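Local coordinates for phosphatidylserine synthase (Haemophilus influenzae, PDB 3HSI), which is an enzyme of the phospholipase D superfamily, whose members are built around mixed beta-sheets flanked by helices, at residues V301-D307 and L351-R357; V275-P279 and N380-P384; Y172-Q176 and E411-I415; K308-Y314 and L327-E332. All coordinates share one frame; numbering follows the deposited sequence.

Interaction 1 of 4, residues V301-D307 and L351-R357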
loop_
_atom_site.group_PDB
_atom_site.type_symbol
_atom_site.label_atom_id
_atom_site.label_comp_id
_atom_site.label_asym_id
_atom_site.label_seq_id
_atom_site.Cartn_x
_atom_site.Cartn_y
_atom_site.Cartn_z
ATOM N N VAL C 301 -19.220 -22.548 11.943
ATOM C CA VAL C 301 -18.320 -21.420 12.087
ATOM C C VAL C 301 -18.785 -20.587 13.263
ATOM O O VAL C 301 -19.971 -20.244 13.376
ATOM C CB VAL C 301 -18.295 -20.490 10.811
ATOM C CG1 VAL C 301 -17.351 -19.267 11.051
ATOM C CG2 VAL C 301 -17.912 -21.283 9.551
ATOM N N GLU C 302 -17.838 -20.266 14.133
ATOM C CA GLU C 302 -18.102 -19.403 15.250
ATOM C C GLU C 302 -17.166 -18.187 15.149
ATOM O O GLU C 302 -15.973 -18.332 15.034
ATOM C CB GLU C 302 -17.870 -20.180 16.561
ATOM C CG GLU C 302 -18.072 -19.331 17.794
ATOM C CD GLU C 302 -17.775 -20.067 19.095
ATOM O OE1 GLU C 302 -17.438 -21.285 19.056
ATOM O OE2 GLU C 302 -17.904 -19.427 20.172
ATOM N N ILE C 303 -17.712 -16.982 15.210
ATOM C CA ILE C 303 -16.880 -15.791 15.136
ATOM C C ILE C 303 -17.130 -14.961 16.369
ATOM O O ILE C 303 -18.288 -14.712 16.737
ATOM C CB ILE C 303 -17.187 -14.973 13.856
ATOM C CG1 ILE C 303 -16.994 -15.866 12.614
ATOM C CG2 ILE C 303 -16.297 -13.705 13.827
ATOM C CD1 ILE C 303 -17.479 -15.245 11.254
ATOM N N ILE C 304 -16.051 -14.584 17.043
ATOM C CA ILE C 304 -16.168 -13.815 18.262
ATOM C C ILE C 304 -15.459 -12.488 18.045
ATOM O O ILE C 304 -14.274 -12.464 17.786
ATOM C CB ILE C 304 -15.520 -14.566 19.483
ATOM C CG1 ILE C 304 -15.918 -16.049 19.460
ATOM C CG2 ILE C 304 -15.904 -13.874 20.802
ATOM C CD1 ILE C 304 -15.422 -16.950 20.720
ATOM N N VAL C 305 -16.196 -11.389 18.146
ATOM C CA VAL C 305 -15.640 -10.041 18.027
ATOM C C VAL C 305 -16.151 -9.204 19.173
ATOM O O VAL C 305 -17.074 -9.608 19.879
ATOM C CB VAL C 305 -16.070 -9.352 16.690
ATOM C CG1 VAL C 305 -15.364 -10.005 15.541
ATOM C CG2 VAL C 305 -17.582 -9.443 16.500
ATOM N N GLY C 306 -15.544 -8.041 19.364
ATOM C CA GLY C 306 -16.034 -7.080 20.310
ATOM C C GLY C 306 -17.265 -6.367 19.783
ATOM O O GLY C 306 -17.393 -6.097 18.568
ATOM N N ASP C 307 -18.186 -6.104 20.707
ATOM C CA ASP C 307 -19.184 -5.043 20.549
ATOM C C ASP C 307 -18.476 -3.731 20.224
ATOM O O ASP C 307 -17.382 -3.493 20.724
ATOM C CB ASP C 307 -19.942 -4.868 21.875
ATOM C CG ASP C 307 -21.285 -4.156 21.711
ATOM O OD1 ASP C 307 -22.334 -4.809 21.952
ATOM O OD2 ASP C 307 -21.308 -2.950 21.390
ATOM N N LEU C 351 -23.880 -20.933 11.832
ATOM C CA LEU C 351 -22.963 -19.828 12.102
ATOM C C LEU C 351 -23.339 -19.224 13.431
ATOM O O LEU C 351 -24.500 -18.886 13.666
ATOM C CB LEU C 351 -23.047 -18.762 11.002
ATOM C CG LEU C 351 -22.386 -17.386 11.189
ATOM C CD1 LEU C 351 -20.856 -17.487 11.310
ATOM C CD2 LEU C 351 -22.690 -16.489 9.988
ATOM N N VAL C 352 -22.352 -19.116 14.302
ATOM C CA VAL C 352 -22.513 -18.515 15.609
ATOM C C VAL C 352 -21.697 -17.221 15.626
ATOM O O VAL C 352 -20.501 -17.222 15.333
ATOM C CB VAL C 352 -22.058 -19.479 16.743
ATOM C CG1 VAL C 352 -21.992 -18.749 18.110
ATOM C CG2 VAL C 352 -23.056 -20.664 16.852
ATOM N N VAL C 353 -22.351 -16.116 15.935
ATOM C CA VAL C 353 -21.663 -14.849 15.995
ATOM C C VAL C 353 -21.803 -14.415 17.427
ATOM O O VAL C 353 -22.915 -14.336 17.932
ATOM C CB VAL C 353 -22.272 -13.811 15.015
ATOM C CG1 VAL C 353 -21.698 -12.393 15.277
ATOM C CG2 VAL C 353 -21.992 -14.224 13.580
ATOM N N ARG C 354 -20.685 -14.163 18.087
ATOM C CA ARG C 354 -20.732 -13.746 19.472
ATOM C C ARG C 354 -20.151 -12.371 19.626
ATOM O O ARG C 354 -19.116 -12.072 19.031
ATOM C CB ARG C 354 -19.901 -14.680 20.335
ATOM C CG ARG C 354 -20.644 -15.854 20.810
ATOM C CD ARG C 354 -19.619 -16.788 21.338
ATOM N NE ARG C 354 -20.204 -18.075 21.647
ATOM C CZ ARG C 354 -20.872 -18.353 22.754
ATOM N NH1 ARG C 354 -21.085 -17.428 23.694
ATOM N NH2 ARG C 354 -21.327 -19.578 22.912
ATOM N N LEU C 355 -20.815 -11.541 20.415
ATOM C CA LEU C 355 -20.324 -10.204 20.681
ATOM C C LEU C 355 -19.853 -10.094 22.131
ATOM O O LEU C 355 -20.629 -10.373 23.067
ATOM C CB LEU C 355 -21.410 -9.171 20.427
ATOM C CG LEU C 355 -21.875 -8.934 18.978
ATOM C CD1 LEU C 355 -22.951 -7.875 19.007
ATOM C CD2 LEU C 355 -20.745 -8.472 18.094
ATOM N N TRP C 356 -18.601 -9.661 22.296
ATOM C CA TRP C 356 -18.001 -9.512 23.617
ATOM C C TRP C 356 -18.218 -8.099 24.111
ATOM O O TRP C 356 -18.049 -7.132 23.352
ATOM C CB TRP C 356 -16.492 -9.828 23.567
ATOM C CG TRP C 356 -15.779 -9.897 24.914
ATOM C CD1 TRP C 356 -15.516 -11.036 25.652
ATOM C CD2 TRP C 356 -15.183 -8.796 25.645
ATOM N NE1 TRP C 356 -14.805 -10.699 26.796
ATOM C CE2 TRP C 356 -14.608 -9.342 26.830
ATOM C CE3 TRP C 356 -15.143 -7.401 25.447
ATOM C CZ2 TRP C 356 -13.953 -8.548 27.795
ATOM C CZ3 TRP C 356 -14.506 -6.603 26.390
ATOM C CH2 TRP C 356 -13.896 -7.194 27.568
ATOM N N ARG C 357 -18.567 -7.990 25.388
ATOM C CA ARG C 357 -18.766 -6.705 26.017
ATOM C C ARG C 357 -18.664 -6.848 27.545
ATOM O O ARG C 357 -19.244 -7.740 28.106
ATOM C CB ARG C 357 -20.142 -6.175 25.656
ATOM C CG ARG C 357 -20.358 -4.746 26.150
ATOM C CD ARG C 357 -21.706 -4.219 25.742
ATOM N NE ARG C 357 -21.760 -2.841 26.195
ATOM C CZ ARG C 357 -22.657 -1.927 25.852
ATOM N NH1 ARG C 357 -23.651 -2.215 25.015
ATOM N NH2 ARG C 357 -22.538 -0.699 26.369
#
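The carboxylate of Glu-302 and the guanidinium of Arg-354 are inclined by 44° to each other, OE2 of Glu-302 approaching the guanidinium obliquely. Glu-302 OE2 lies 3.0 Å from Arg-354 NE in a salt bridge whose hydrogen bond is weak, bent to 120° at the hydrogen. At the C-terminal end of strand 351-356, the indole of Trp-356 leads away from the neighbouring strand and meets the rings of Tyr-172 and Tyr-363. The strands run parallel and in register, from Val-301 beside Leu-351 to Gly-306 beside Trp-356. Backbone bonds weave between them, among them Val-352 N to Val-301 O and Ile-303 N to Val-352 O, both 2.8 Å; Asp-307 N to Trp-356 O, also 2.8 Å, closes the row. Helices 327-341 and 343-348 connect the strands, a beta-alpha-beta crossover, and pack on the apolar face. There Leu-351 CD1 sits 3.9 Å from Val-301 CG1 and 4.1 Å from Ile-303 CD1, while Val-305 CG2 meets Leu-355 CD2 at 3.7 Å. On the other face Glu-302, its CG anti to the backbone N (chi1 178°) and its chain extended, reaches Arg-354. Glu-302 OE1 pairs more strongly with Arg-416, and Arg-354 NH1 bonds Thr-419 OG1. With two arginines beside it, buried Glu-302 probably stays negatively charged.

Interaction 2 of 4, residues V275-P279 and N380-P384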
loop_
_atom_site.group_PDB
_atom_site.type_symbol
_atom_site.label_atom_id
_atom_site.label_comp_id
_atom_site.label_asym_id
_atom_site.label_seq_id
_atom_site.Cartn_x
_atom_site.Cartn_y
_atom_site.Cartn_z
ATOM N N VAL C 275 -13.416 -21.957 14.584
ATOM C CA VAL C 275 -13.638 -20.861 15.520
ATOM C C VAL C 275 -12.633 -19.772 15.217
ATOM O O VAL C 275 -11.476 -20.054 14.998
ATOM C CB VAL C 275 -13.474 -21.325 17.009
ATOM C CG1 VAL C 275 -13.762 -20.170 17.980
ATOM C CG2 VAL C 275 -14.425 -22.518 17.299
ATOM N N ILE C 276 -13.066 -18.525 15.243
ATOM C CA ILE C 276 -12.187 -17.403 14.948
ATOM C C ILE C 276 -12.416 -16.328 15.989
ATOM O O ILE C 276 -13.565 -16.039 16.359
ATOM C CB ILE C 276 -12.559 -16.785 13.582
ATOM C CG1 ILE C 276 -12.405 -17.800 12.448
ATOM C CG2 ILE C 276 -11.735 -15.516 13.314
ATOM C CD1 ILE C 276 -13.109 -17.322 11.118
ATOM N N CYS C 277 -11.325 -15.775 16.506
ATOM C CA CYS C 277 -11.362 -14.543 17.297
ATOM C C CYS C 277 -10.674 -13.475 16.488
ATOM O O CYS C 277 -9.597 -13.706 15.937
ATOM C CB CYS C 277 -10.616 -14.727 18.609
ATOM S SG CYS C 277 -11.659 -15.445 19.889
ATOM N N THR C 278 -11.289 -12.307 16.409
ATOM C CA THR C 278 -10.656 -11.172 15.772
ATOM C C THR C 278 -11.158 -9.947 16.539
ATOM O O THR C 278 -12.336 -9.928 16.978
ATOM C CB THR C 278 -11.018 -11.112 14.220
ATOM O OG1 THR C 278 -10.361 -10.001 13.611
ATOM C CG2 THR C 278 -12.483 -10.937 13.987
ATOM N N PRO C 279 -10.292 -8.919 16.710
ATOM C CA PRO C 279 -10.727 -7.682 17.382
ATOM C C PRO C 279 -11.846 -6.948 16.641
ATOM O O PRO C 279 -12.890 -6.645 17.243
ATOM C CB PRO C 279 -9.468 -6.826 17.395
ATOM C CG PRO C 279 -8.348 -7.788 17.079
ATOM C CD PRO C 279 -8.906 -8.825 16.227
ATOM N N ASN C 380 -1.800 -12.017 14.510
ATOM C CA ASN C 380 -2.440 -11.598 13.238
ATOM C C ASN C 380 -3.923 -11.197 13.461
ATOM O O ASN C 380 -4.729 -11.980 13.947
ATOM C CB ASN C 380 -2.258 -12.715 12.192
ATOM C CG ASN C 380 -2.705 -12.313 10.794
ATOM O OD1 ASN C 380 -3.767 -11.724 10.596
ATOM N ND2 ASN C 380 -1.895 -12.654 9.817
ATOM N N ASN C 381 -4.257 -9.952 13.120
ATOM C CA ASN C 381 -5.615 -9.416 13.285
ATOM C C ASN C 381 -6.566 -9.933 12.220
ATOM O O ASN C 381 -7.748 -9.567 12.215
ATOM C CB ASN C 381 -5.613 -7.877 13.218
ATOM C CG ASN C 381 -4.995 -7.230 14.434
ATOM O OD1 ASN C 381 -5.188 -7.683 15.552
ATOM N ND2 ASN C 381 -4.257 -6.153 14.224
ATOM N N LEU C 382 -6.094 -10.779 11.311
ATOM C CA LEU C 382 -7.001 -11.300 10.283
ATOM C C LEU C 382 -7.693 -10.174 9.510
ATOM O O LEU C 382 -8.924 -10.187 9.291
ATOM C CB LEU C 382 -8.030 -12.248 10.911
ATOM C CG LEU C 382 -7.365 -13.482 11.547
ATOM C CD1 LEU C 382 -8.358 -14.290 12.414
ATOM C CD2 LEU C 382 -6.764 -14.344 10.442
ATOM N N ASN C 383 -6.890 -9.195 9.093
ATOM C CA ASN C 383 -7.380 -8.061 8.292
ATOM C C ASN C 383 -6.501 -7.821 7.055
ATOM O O ASN C 383 -5.404 -8.351 6.988
ATOM C CB ASN C 383 -7.499 -6.807 9.179
ATOM C CG ASN C 383 -6.170 -6.337 9.763
ATOM O OD1 ASN C 383 -5.095 -6.931 9.567
ATOM N ND2 ASN C 383 -6.240 -5.252 10.493
ATOM N N PRO C 384 -6.964 -7.018 6.072
ATOM C CA PRO C 384 -6.095 -6.765 4.913
ATOM C C PRO C 384 -4.687 -6.186 5.199
ATOM O O PRO C 384 -3.776 -6.502 4.437
ATOM C CB PRO C 384 -6.905 -5.774 4.078
ATOM C CG PRO C 384 -8.372 -6.147 4.469
ATOM C CD PRO C 384 -8.268 -6.346 5.929
HETATM O O HOH W 1 -10.910 -9.310 11.002
#
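Leu-382 lays CD1 against CG2 of Ile-276, 3.7 Å away, and against the carbonyl oxygen of Cys-277 at 3.8 Å. It sits in an Asx turn: OD1 of Asn-380 accepts from Leu-382 N at 2.6 Å, in the amide plane, and pins the loop that follows strand 374-378 as it passes the end of strand 273-277. Leu-382 itself has left-handed backbone angles (55°/47°), and with CG turned anti to its carbonyl carbon (chi1 -62°) its methyl reaches the strand. The sequence of this loop, Gly-Asn-Asn-Leu-Asn, is consistent with the closing part of the HKD motif of phospholipase D relatives. Next along, Thr-278 OG1 lies 3.0 Å from Asn-381 O, a hydrogen bond that is not settled, because the backbone oxygen of Tyr-280 competes for the same proton. A water sits between the segments, donating to Thr-278 OG1 at 2.8 Å and lying equally far from Leu-382 O. Phe-267 and Phe-283 press on Ile-276, while Val-368 of the adjacent strand backs Leu-382. The side chains of Asn-381 and Pro-279 cross at about a right angle: Asn-381 OD1 accepts from Lys-366 NZ and touches Pro-279 CG at 3.5 Å.

Interaction 3 of 4, residues Y172-Q176 and E411-I415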
loop_
_atom_site.group_PDB
_atom_site.type_symbol
_atom_site.label_atom_id
_atom_site.label_comp_id
_atom_site.label_asym_id
_atom_site.label_seq_id
_atom_site.Cartn_x
_atom_site.Cartn_y
_atom_site.Cartn_z
ATOM N N TYR C 172 -8.590 -6.966 26.634
ATOM C CA TYR C 172 -8.572 -8.439 26.700
ATOM C C TYR C 172 -7.750 -9.023 25.568
ATOM O O TYR C 172 -7.919 -8.646 24.395
ATOM C CB TYR C 172 -10.007 -8.969 26.648
ATOM C CG TYR C 172 -10.269 -10.390 27.143
ATOM C CD1 TYR C 172 -9.502 -10.974 28.163
ATOM C CD2 TYR C 172 -11.343 -11.130 26.616
ATOM C CE1 TYR C 172 -9.777 -12.271 28.633
ATOM C CE2 TYR C 172 -11.634 -12.414 27.068
ATOM C CZ TYR C 172 -10.850 -12.978 28.082
ATOM O OH TYR C 172 -11.155 -14.234 28.529
ATOM N N ASP C 173 -6.816 -9.901 25.914
ATOM C CA ASP C 173 -6.078 -10.627 24.899
ATOM C C ASP C 173 -5.998 -12.104 25.326
ATOM O O ASP C 173 -6.649 -12.527 26.327
ATOM C CB ASP C 173 -4.673 -9.982 24.698
ATOM C CG ASP C 173 -4.175 -10.058 23.244
ATOM O OD1 ASP C 173 -3.948 -11.176 22.765
ATOM O OD2 ASP C 173 -3.999 -9.016 22.574
ATOM N N ARG C 174 -5.217 -12.889 24.577
ATOM C CA ARG C 174 -4.923 -14.263 24.961
ATOM C C ARG C 174 -3.469 -14.401 25.317
ATOM O O ARG C 174 -2.651 -13.660 24.813
ATOM C CB ARG C 174 -5.231 -15.214 23.820
ATOM C CG ARG C 174 -6.685 -15.453 23.624
ATOM C CD ARG C 174 -6.887 -16.272 22.378
ATOM N NE ARG C 174 -6.508 -17.669 22.559
ATOM C CZ ARG C 174 -6.102 -18.466 21.572
ATOM N NH1 ARG C 174 -5.992 -18.006 20.334
ATOM N NH2 ARG C 174 -5.837 -19.737 21.818
ATOM N N TYR C 175 -3.140 -15.342 26.208
ATOM C CA TYR C 175 -1.774 -15.437 26.721
ATOM C C TYR C 175 -1.411 -16.893 26.877
ATOM O O TYR C 175 -2.116 -17.639 27.564
ATOM C CB TYR C 175 -1.647 -14.721 28.097
ATOM C CG TYR C 175 -2.567 -13.522 28.217
ATOM C CD1 TYR C 175 -2.154 -12.254 27.821
ATOM C CD2 TYR C 175 -3.874 -13.674 28.664
ATOM C CE1 TYR C 175 -2.999 -11.160 27.926
ATOM C CE2 TYR C 175 -4.740 -12.587 28.752
ATOM C CZ TYR C 175 -4.307 -11.343 28.374
ATOM O OH TYR C 175 -5.193 -10.292 28.448
ATOM N N GLN C 176 -0.316 -17.302 26.242
ATOM C CA GLN C 176 0.146 -18.671 26.376
ATOM C C GLN C 176 1.582 -18.721 26.852
ATOM O O GLN C 176 2.468 -18.072 26.291
ATOM C CB GLN C 176 0.002 -19.445 25.080
ATOM C CG GLN C 176 -1.420 -19.651 24.691
ATOM C CD GLN C 176 -1.976 -18.450 23.971
ATOM O OE1 GLN C 176 -1.227 -17.692 23.349
ATOM N NE2 GLN C 176 -3.287 -18.255 24.055
ATOM N N GLU C 411 -10.060 -22.288 28.116
ATOM C CA GLU C 411 -9.757 -20.947 27.626
ATOM C C GLU C 411 -10.936 -20.435 26.797
ATOM O O GLU C 411 -11.339 -19.278 26.941
ATOM C CB GLU C 411 -8.428 -20.881 26.801
ATOM C CG GLU C 411 -8.045 -19.424 26.402
ATOM C CD GLU C 411 -7.066 -19.291 25.195
ATOM O OE1 GLU C 411 -7.167 -20.051 24.218
ATOM O OE2 GLU C 411 -6.185 -18.405 25.217
ATOM N N GLN C 412 -11.521 -21.287 25.963
ATOM C CA GLN C 412 -12.608 -20.787 25.092
ATOM C C GLN C 412 -13.865 -20.415 25.918
ATOM O O GLN C 412 -14.558 -19.468 25.583
ATOM C CB GLN C 412 -12.967 -21.811 24.020
ATOM C CG GLN C 412 -12.072 -21.800 22.770
ATOM C CD GLN C 412 -12.405 -22.984 21.829
ATOM O OE1 GLN C 412 -13.162 -23.856 22.192
ATOM N NE2 GLN C 412 -11.814 -23.019 20.654
ATOM N N ASN C 413 -14.145 -21.177 26.987
ATOM C CA ASN C 413 -15.277 -20.883 27.862
ATOM C C ASN C 413 -15.074 -19.617 28.680
ATOM O O ASN C 413 -16.032 -18.908 28.947
ATOM C CB ASN C 413 -15.612 -22.063 28.786
ATOM C CG ASN C 413 -16.398 -23.159 28.064
ATOM O OD1 ASN C 413 -17.072 -22.887 27.062
ATOM N ND2 ASN C 413 -16.284 -24.397 28.537
ATOM N N GLN C 414 -13.830 -19.355 29.100
ATOM C CA GLN C 414 -13.500 -18.085 29.727
ATOM C C GLN C 414 -13.754 -16.947 28.737
ATOM O O GLN C 414 -14.401 -15.943 29.073
ATOM C CB GLN C 414 -12.062 -18.044 30.215
ATOM C CG GLN C 414 -11.756 -16.788 31.028
ATOM C CD GLN C 414 -12.797 -16.533 32.142
ATOM O OE1 GLN C 414 -12.907 -17.291 33.098
ATOM N NE2 GLN C 414 -13.559 -15.458 32.003
ATOM N N ILE C 415 -13.254 -17.118 27.524
ATOM C CA ILE C 415 -13.453 -16.122 26.481
ATOM C C ILE C 415 -14.933 -15.788 26.273
ATOM O O ILE C 415 -15.293 -14.606 26.230
ATOM C CB ILE C 415 -12.772 -16.520 25.161
ATOM C CG1 ILE C 415 -11.266 -16.369 25.300
ATOM C CG2 ILE C 415 -13.237 -15.609 23.996
ATOM C CD1 ILE C 415 -10.476 -17.161 24.270
HETATM O O HOH W 2 -13.476 -13.552 30.389
HETATM O O HOH W 3 -5.523 -16.737 27.370
#
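OE2 of Glu-411 is gripped from three sources: Arg-174 NE at 2.8 Å, a water at 2.8 Å that donates to it, and Gln-176 NE2 at 3.1 Å in a weak bond. The same water accepts from the backbone N of Tyr-175, tying the carboxylate to the main chain as well. The other oxygen, OE1, receives Arg-174 NH2 at 2.8 Å on its syn lone pair. Arg-174 thus holds the carboxylate side-on with NE and NH2, but the two planes stand 58° apart and NE reaches OE2 from above the carboxylate plane. A bend at chi3 (74°) turns the guanidinium edge to Glu-411. Held by two arginine nitrogens, the buried carboxylate is probably kept ionised. Farther along the helix, the phenol of Tyr-172 comes edge-on to the backbone, its OH 3.6 Å from Ile-415 CA and also 3.6 Å from Gln-414 CG; a second water links that hydroxyl to Gln-414 O. The contact brings helix 405-415 against strand 171-179, which pairs with strands 29-31 and 151-155 in its sheet. Phe-31 of strand 29-31 and Trp-369 of strand 367-370 both pack on Arg-174 and Glu-411, and Leu-377 of strand 374-378 packs on Arg-174 and Gln-176.

Interaction 4 of 4, residues K308-Y314 and L327-E332; sequences KVANDFY and LPYLYE
An Asx turn superposed on a type I turn, both starting at Asn-311, fits around Pro-328 in the first turn of helix 327-341. Asn-311 OD1 accepts from Phe-313 N on a lone pair at 2.8 Å and also touches Pro-328 CG at 3.7 Å; Tyr-314 CB comes within 4.0 Å of that same carbon. Leu-327 CD1 sits over the centre of one face of the Phe-313 ring, a CH-pi contact 4.1 Å from the centroid. At the start of the loop, Lys-308 lays CD over one face of Tyr-329, 3.8 Å from the ring centroid; bends at chi3 and chi4 (-59° and -65°) then bring NZ back to Glu-332, where it salt-bridges OE1 at 2.8 Å, on the syn side, with a weaker bond to OE2. Both charges have further partners: Glu-429 for the lysine, Tyr-434 OH for OE2. The loop leaves strand 300-306 beside strand 362-363, and the helix it packs on is covered by helices 436-447 and 450-457.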
loop_
_atom_site.group_PDB
_atom_site.type_symbol
_atom_site.label_atom_id
_atom_site.label_comp_id
_atom_site.label_asym_id
_atom_site.label_seq_id
_atom_site.Cartn_x
_atom_site.Cartn_y
_atom_site.Cartn_z
ATOM N N LYS C 308 -19.115 -2.899 19.394
ATOM C CA LYS C 308 -18.775 -1.476 19.183
ATOM C C LYS C 308 -18.084 -0.816 20.375
ATOM O O LYS C 308 -17.063 -0.160 20.243
ATOM C CB LYS C 308 -20.080 -0.677 19.023
ATOM C CG LYS C 308 -20.648 -0.608 17.675
ATOM C CD LYS C 308 -21.519 0.664 17.503
ATOM C CE LYS C 308 -22.719 0.826 18.448
ATOM N NZ LYS C 308 -23.829 -0.180 18.312
ATOM N N VAL C 309 -18.695 -0.974 21.538
ATOM C CA VAL C 309 -18.262 -0.315 22.746
ATOM C C VAL C 309 -16.976 -0.936 23.307
ATOM O O VAL C 309 -16.297 -0.305 24.107
ATOM C CB VAL C 309 -19.390 -0.371 23.784
ATOM C CG1 VAL C 309 -18.915 0.110 25.152
ATOM C CG2 VAL C 309 -20.594 0.463 23.288
ATOM N N ALA C 310 -16.632 -2.152 22.879
ATOM C CA ALA C 310 -15.360 -2.786 23.283
ATOM C C ALA C 310 -14.165 -2.513 22.323
ATOM O O ALA C 310 -13.088 -3.075 22.463
ATOM C CB ALA C 310 -15.576 -4.265 23.470
ATOM N N ASN C 311 -14.384 -1.670 21.326
ATOM C CA ASN C 311 -13.337 -1.201 20.417
ATOM C C ASN C 311 -12.669 0.008 21.062
ATOM O O ASN C 311 -13.351 0.850 21.631
ATOM C CB ASN C 311 -14.003 -0.799 19.107
ATOM C CG ASN C 311 -13.004 -0.421 18.027
ATOM O OD1 ASN C 311 -12.374 0.653 18.064
ATOM N ND2 ASN C 311 -12.866 -1.287 17.049
ATOM N N ASP C 312 -11.349 0.139 20.989
ATOM C CA ASP C 312 -10.716 1.306 21.647
ATOM C C ASP C 312 -10.849 2.690 20.937
ATOM O O ASP C 312 -10.413 3.724 21.481
ATOM C CB ASP C 312 -9.272 1.023 22.047
ATOM C CG ASP C 312 -8.407 0.644 20.871
ATOM O OD1 ASP C 312 -8.737 -0.349 20.175
ATOM O OD2 ASP C 312 -7.384 1.338 20.647
ATOM N N PHE C 313 -11.427 2.709 19.733
ATOM C CA PHE C 313 -11.740 3.979 19.054
ATOM C C PHE C 313 -13.130 4.466 19.377
ATOM O O PHE C 313 -13.501 5.569 18.980
ATOM C CB PHE C 313 -11.615 3.843 17.542
ATOM C CG PHE C 313 -10.213 3.645 17.077
ATOM C CD1 PHE C 313 -9.358 4.730 16.939
ATOM C CD2 PHE C 313 -9.743 2.376 16.766
ATOM C CE1 PHE C 313 -8.057 4.559 16.496
ATOM C CE2 PHE C 313 -8.430 2.193 16.325
ATOM C CZ PHE C 313 -7.590 3.292 16.194
ATOM N N TYR C 314 -13.910 3.629 20.066
ATOM C CA TYR C 314 -15.255 4.004 20.478
ATOM C C TYR C 314 -15.206 5.261 21.352
ATOM O O TYR C 314 -14.357 5.365 22.223
ATOM C CB TYR C 314 -15.980 2.838 21.189
ATOM C CG TYR C 314 -17.402 3.188 21.584
ATOM C CD1 TYR C 314 -17.721 3.521 22.908
ATOM C CD2 TYR C 314 -18.422 3.245 20.634
ATOM C CE1 TYR C 314 -19.037 3.869 23.283
ATOM C CE2 TYR C 314 -19.750 3.587 21.009
ATOM C CZ TYR C 314 -20.029 3.896 22.339
ATOM O OH TYR C 314 -21.322 4.241 22.726
ATOM N N LEU C 327 -14.962 4.415 13.380
ATOM C CA LEU C 327 -14.445 3.110 13.001
ATOM C C LEU C 327 -15.216 1.935 13.578
ATOM O O LEU C 327 -15.584 1.037 12.814
ATOM C CB LEU C 327 -12.934 2.945 13.272
ATOM C CG LEU C 327 -11.943 3.803 12.473
ATOM C CD1 LEU C 327 -10.509 3.484 12.871
ATOM C CD2 LEU C 327 -12.110 3.647 10.970
ATOM N N PRO C 328 -15.472 1.914 14.907
ATOM C CA PRO C 328 -16.272 0.758 15.437
ATOM C C PRO C 328 -17.663 0.568 14.764
ATOM O O PRO C 328 -18.204 -0.550 14.698
ATOM C CB PRO C 328 -16.435 1.065 16.938
ATOM C CG PRO C 328 -15.624 2.303 17.228
ATOM C CD PRO C 328 -15.184 2.938 15.935
ATOM N N TYR C 329 -18.221 1.655 14.252
ATOM C CA TYR C 329 -19.512 1.619 13.573
ATOM C C TYR C 329 -19.408 1.099 12.166
ATOM O O TYR C 329 -20.328 0.407 11.678
ATOM C CB TYR C 329 -20.111 3.015 13.522
ATOM C CG TYR C 329 -20.543 3.565 14.863
ATOM C CD1 TYR C 329 -21.856 3.432 15.288
ATOM C CD2 TYR C 329 -19.640 4.230 15.700
ATOM C CE1 TYR C 329 -22.291 3.971 16.513
ATOM C CE2 TYR C 329 -20.055 4.753 16.935
ATOM C CZ TYR C 329 -21.387 4.626 17.314
ATOM O OH TYR C 329 -21.810 5.113 18.518
ATOM N N LEU C 330 -18.328 1.495 11.487
ATOM C CA LEU C 330 -17.986 0.890 10.216
ATOM C C LEU C 330 -17.883 -0.653 10.327
ATOM O O LEU C 330 -18.481 -1.377 9.519
ATOM C CB LEU C 330 -16.700 1.501 9.642
ATOM C CG LEU C 330 -16.224 0.942 8.284
ATOM C CD1 LEU C 330 -17.291 1.058 7.175
ATOM C CD2 LEU C 330 -14.930 1.611 7.831
ATOM N N TYR C 331 -17.160 -1.141 11.340
ATOM C CA TYR C 331 -17.009 -2.594 11.541
ATOM C C TYR C 331 -18.310 -3.255 11.887
ATOM O O TYR C 331 -18.582 -4.322 11.383
ATOM C CB TYR C 331 -15.947 -2.957 12.598
ATOM C CG TYR C 331 -14.584 -2.437 12.208
ATOM C CD1 TYR C 331 -14.134 -2.563 10.908
ATOM C CD2 TYR C 331 -13.764 -1.782 13.132
ATOM C CE1 TYR C 331 -12.894 -2.069 10.526
ATOM C CE2 TYR C 331 -12.516 -1.275 12.752
ATOM C CZ TYR C 331 -12.091 -1.436 11.449
ATOM O OH TYR C 331 -10.867 -0.958 11.037
ATOM N N GLU C 332 -19.103 -2.628 12.747
ATOM C CA GLU C 332 -20.372 -3.219 13.127
ATOM C C GLU C 332 -21.261 -3.330 11.895
ATOM O O GLU C 332 -21.885 -4.364 11.674
ATOM C CB GLU C 332 -21.068 -2.394 14.193
ATOM C CG GLU C 332 -22.170 -3.154 14.934
ATOM C CD GLU C 332 -23.008 -2.253 15.870
ATOM O OE1 GLU C 332 -23.149 -2.614 17.058
ATOM O OE2 GLU C 332 -23.516 -1.186 15.434
HETATM O O HOH W 4 -21.332 -4.024 17.847
#

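In the fold
Interactions 1, 2 and 4 lie within the PLD-like domain; interaction 3 joins its helix 405-415 to strand 171-179, in the second of two large mixed sheets. Along the chain 4 is nested inside 1, 1 inside 2, 2 inside 3. Interactions 1 and 2, centres about 11 Å apart, share the first sheet, through strands 273-277 and 300-306. Interaction 4 follows directly, its centre about 14 Å from that of interaction 1. Trp-356 packs on Tyr-172 and the Ile-415 backbone and on Ala-310. Interactions 3 and 4, centres about 21 Å apart, do not touch. The first sheet thus meets, through Trp-356, both the loop before helix 327-341 and strand 171-179 of the second.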